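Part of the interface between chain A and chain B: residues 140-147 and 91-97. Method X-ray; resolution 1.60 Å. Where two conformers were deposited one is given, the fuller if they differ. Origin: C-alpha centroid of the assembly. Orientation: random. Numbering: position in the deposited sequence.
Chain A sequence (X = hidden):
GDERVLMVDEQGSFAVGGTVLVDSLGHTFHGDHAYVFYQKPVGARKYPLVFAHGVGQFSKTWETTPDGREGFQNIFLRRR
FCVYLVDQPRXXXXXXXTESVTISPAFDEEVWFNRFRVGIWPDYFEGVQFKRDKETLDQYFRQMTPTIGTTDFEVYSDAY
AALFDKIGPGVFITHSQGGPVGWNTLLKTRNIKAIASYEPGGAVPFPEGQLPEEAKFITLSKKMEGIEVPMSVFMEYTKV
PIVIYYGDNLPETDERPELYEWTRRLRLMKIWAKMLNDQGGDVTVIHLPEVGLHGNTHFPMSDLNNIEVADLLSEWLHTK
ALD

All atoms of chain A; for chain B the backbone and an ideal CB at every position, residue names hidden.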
# COMPACT_ATOMS: atom_id res chain seq x y z
N TYR A 140 14.34 1.19 -6.78
CA TYR A 140 14.51 -0.23 -6.45
C TYR A 140 14.69 -0.45 -4.96
O TYR A 140 14.05 -1.33 -4.39
CB TYR A 140 15.73 -0.76 -7.15
CG TYR A 140 15.86 -2.26 -7.31
CD1 TYR A 140 14.85 -3.04 -7.89
CD2 TYR A 140 17.07 -2.86 -7.00
CE1 TYR A 140 15.05 -4.39 -8.13
CE2 TYR A 140 17.27 -4.22 -7.22
CZ TYR A 140 16.29 -4.97 -7.80
OH TYR A 140 16.52 -6.31 -8.03
N PHE A 141 15.54 0.36 -4.31
CA PHE A 141 15.70 0.16 -2.87
C PHE A 141 14.48 0.61 -2.07
O PHE A 141 14.16 0.02 -1.05
CB PHE A 141 16.95 0.79 -2.32
CG PHE A 141 18.22 0.23 -2.90
CD1 PHE A 141 18.39 -1.14 -3.02
CD2 PHE A 141 19.22 1.06 -3.28
CE1 PHE A 141 19.59 -1.65 -3.52
CE2 PHE A 141 20.41 0.57 -3.80
CZ PHE A 141 20.58 -0.79 -3.93
N ARG A 142 13.79 1.63 -2.58
CA ARG A 142 12.62 2.17 -1.87
C ARG A 142 11.36 1.37 -2.10
O ARG A 142 10.35 1.66 -1.43
CB ARG A 142 12.39 3.62 -2.27
CG ARG A 142 13.55 4.51 -1.84
CD ARG A 142 13.28 5.99 -2.14
NE ARG A 142 14.41 6.86 -1.88
CZ ARG A 142 14.81 7.24 -0.69
NH1 ARG A 142 14.15 6.90 0.41
NH2 ARG A 142 15.86 8.04 -0.59
N GLN A 143 11.37 0.36 -2.96
CA GLN A 143 10.24 -0.58 -3.03
C GLN A 143 10.32 -1.72 -1.98
O GLN A 143 9.46 -2.62 -1.94
CB GLN A 143 10.05 -1.12 -4.45
CG GLN A 143 11.03 -2.17 -4.91
CD GLN A 143 10.70 -2.67 -6.32
OE1 GLN A 143 10.51 -1.87 -7.23
NE2 GLN A 143 10.64 -3.98 -6.48
N MSE A 144 11.34 -1.67 -1.12
CA MSE A 144 11.42 -2.59 0.01
C MSE A 144 10.63 -2.01 1.15
O MSE A 144 10.52 -0.78 1.30
CB MSE A 144 12.89 -2.77 0.40
CG MSE A 144 13.73 -3.31 -0.74
SE MSE A 144 15.58 -3.34 -0.14
CE MSE A 144 16.20 -4.43 -1.67
N THR A 145 10.04 -2.88 1.96
CA THR A 145 9.29 -2.48 3.16
C THR A 145 9.44 -3.63 4.18
O THR A 145 9.52 -4.78 3.78
CB THR A 145 7.82 -2.12 2.80
OG1 THR A 145 7.27 -1.26 3.78
CG2 THR A 145 6.95 -3.30 2.63
N PRO A 146 9.43 -3.33 5.50
CA PRO A 146 9.72 -4.34 6.50
C PRO A 146 8.51 -5.20 6.89
O PRO A 146 7.37 -4.84 6.63
CB PRO A 146 10.24 -3.52 7.68
CG PRO A 146 9.50 -2.21 7.54
CD PRO A 146 9.43 -1.97 6.07
N THR A 147 8.80 -6.36 7.45
CA THR A 147 7.80 -7.24 8.05
C THR A 147 7.55 -6.81 9.47
O THR A 147 8.47 -6.78 10.30
CB THR A 147 8.28 -8.69 7.97
OG1 THR A 147 8.43 -9.05 6.58
CG2 THR A 147 7.34 -9.65 8.67
N UNK B 91 4.75 4.82 6.92
CA UNK B 91 3.39 4.31 6.99
C UNK B 91 3.09 3.33 5.85
O UNK B 91 3.30 3.64 4.64
CB UNK B 91 2.40 5.47 6.96
N UNK B 92 2.55 2.18 6.18
CA UNK B 92 2.06 1.23 5.15
C UNK B 92 3.15 0.81 4.17
O UNK B 92 4.19 0.39 4.60
CB UNK B 92 0.90 1.85 4.37
N UNK B 93 2.88 0.97 2.86
CA UNK B 93 3.86 0.63 1.82
C UNK B 93 5.15 1.47 1.90
O UNK B 93 6.18 1.10 1.32
CB UNK B 93 3.22 0.81 0.44
N UNK B 94 5.07 2.60 2.61
CA UNK B 94 6.26 3.43 2.89
C UNK B 94 6.85 3.10 4.24
O UNK B 94 7.39 3.96 4.89
CB UNK B 94 5.91 4.92 2.83
N UNK B 95 6.73 1.84 4.65
CA UNK B 95 7.22 1.39 5.97
C UNK B 95 8.70 1.40 6.19
O UNK B 95 9.13 1.25 7.31
CB UNK B 95 6.73 -0.04 6.23
N UNK B 96 9.48 1.57 5.14
CA UNK B 96 10.95 1.59 5.22
C UNK B 96 11.40 2.96 5.75
O UNK B 96 11.83 3.83 4.99
CB UNK B 96 11.58 1.30 3.86
N UNK B 97 11.27 3.13 7.07
CA UNK B 97 11.73 4.34 7.75
C UNK B 97 13.19 4.22 8.10
O UNK B 97 13.78 3.16 7.93
CB UNK B 97 10.91 4.61 9.01

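Chain A meets this loop with the last turn of a helix and the extended segment that follows it, M144(A) to P146(A). The atoms it offers are mostly backbone carbonyls, together with the hydroxyl of T145(A) and the ring of P146(A).

Position 91 lies out of reach of the chain A stretch, and nothing of that stretch comes within 5.5 Å of its ideal CB. Chain A therefore sets no requirement, and many residue types would serve. The deposited residue is R91(B), whose guanidinium is hydrogen-bonded elsewhere in the structure. Its backbone O receives the N of position 94 at 2.9 Å, which helps to close the turn.

At position 92 the CA-to-CB bond points away from chain A, so the backbone decides. With phi at 58° and psi at -126°, the conformation favours glycine by itself, since a CB is poorly tolerated there. The residue is G92(B). Its carbonyl comes near chain A, with O 3.6 Å from T145(A) OG1.

Position 93 also directs its CA-to-CB bond away, into space that chain A leaves empty, and its ordinary helical angles would accept most residues, polar or not. It is N93(B), with OD1 hydrogen-bonded elsewhere in the structure. What serves the interface is the main chain: N93(B) O lies within hydrogen-bonding distance of two waters, 2.8 Å from water 1 O and 3.0 Å from water 2 O. Water 1 also reaches M144(A) O at 2.8 Å, and water 2 reaches R142(A) O at 2.8 Å. Carbonyls cannot bond one another directly, and the waters fill the gap between them.

Position 94 again points away and finds no chain A atom near its ideal CB. A small residue would do, though chain A would not exclude a larger one. A94(B) is found, and its methyl makes no contact with the stretch.

Position 95 is the reverse case, for its CA-to-CB bond points toward chain A. An ideal CB would stand 2.8 Å from T145(A) OG1, a clash, and 3.3 Å from P146(A) CD, which is tight. The backbone angles, -67° and -12°, would suit most residues; it is the neighbour that demands glycine. G95(B) lets the chains close up: its C packs 3.5 Å from P146(A) CD, and its N donates a weak hydrogen bond to T145(A) OG1 at 3.3 Å, bent to 121°.

Position 96 points sideways, its ideal CB 3.5 Å from M144(A) O, with room to run along chain A past M144(A) toward F141(A) O. A long side chain suits this path, whether aliphatic or, given the carbonyls, positively charged. R96(B) follows it with chi1 to chi3 all t. F141(A) O and the selenium of M144(A) lie over one face of the guanidinium, and NH1 packs 3.7 Å from M144(A) CB. Its backbone N donates to water 1 O at 3.2 Å.

Position 97 points sideways into space free of the chain A stretch, which leaves the choice open. It is G97(B), whose N bonds G95(B) O at 2.9 Å.

Chain B, residues 91-97: RGNAGRG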
# COMPACT_ATOMS: atom_id res chain seq x y z
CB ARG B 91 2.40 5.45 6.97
CG ARG B 91 1.00 5.08 7.40
CD ARG B 91 0.88 4.78 8.90
NE ARG B 91 1.19 5.91 9.78
CZ ARG B 91 0.43 6.99 9.99
NH1 ARG B 91 -0.72 7.21 9.33
NH2 ARG B 91 0.86 7.92 10.84
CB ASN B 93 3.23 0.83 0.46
CG ASN B 93 2.16 -0.21 0.13
OD1 ASN B 93 2.05 -1.24 0.76
ND2 ASN B 93 1.39 0.08 -0.92
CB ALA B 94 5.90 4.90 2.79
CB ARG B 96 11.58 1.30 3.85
CG ARG B 96 13.10 1.14 3.88
CD ARG B 96 13.54 0.66 2.54
NE ARG B 96 15.00 0.42 2.41
CZ ARG B 96 15.64 -0.70 2.70
NH1 ARG B 96 15.04 -1.74 3.26
NH2 ARG B 96 16.96 -0.80 2.46
O HOH W 1 8.87 1.37 2.03
O HOH W 2 7.66 2.42 -0.92
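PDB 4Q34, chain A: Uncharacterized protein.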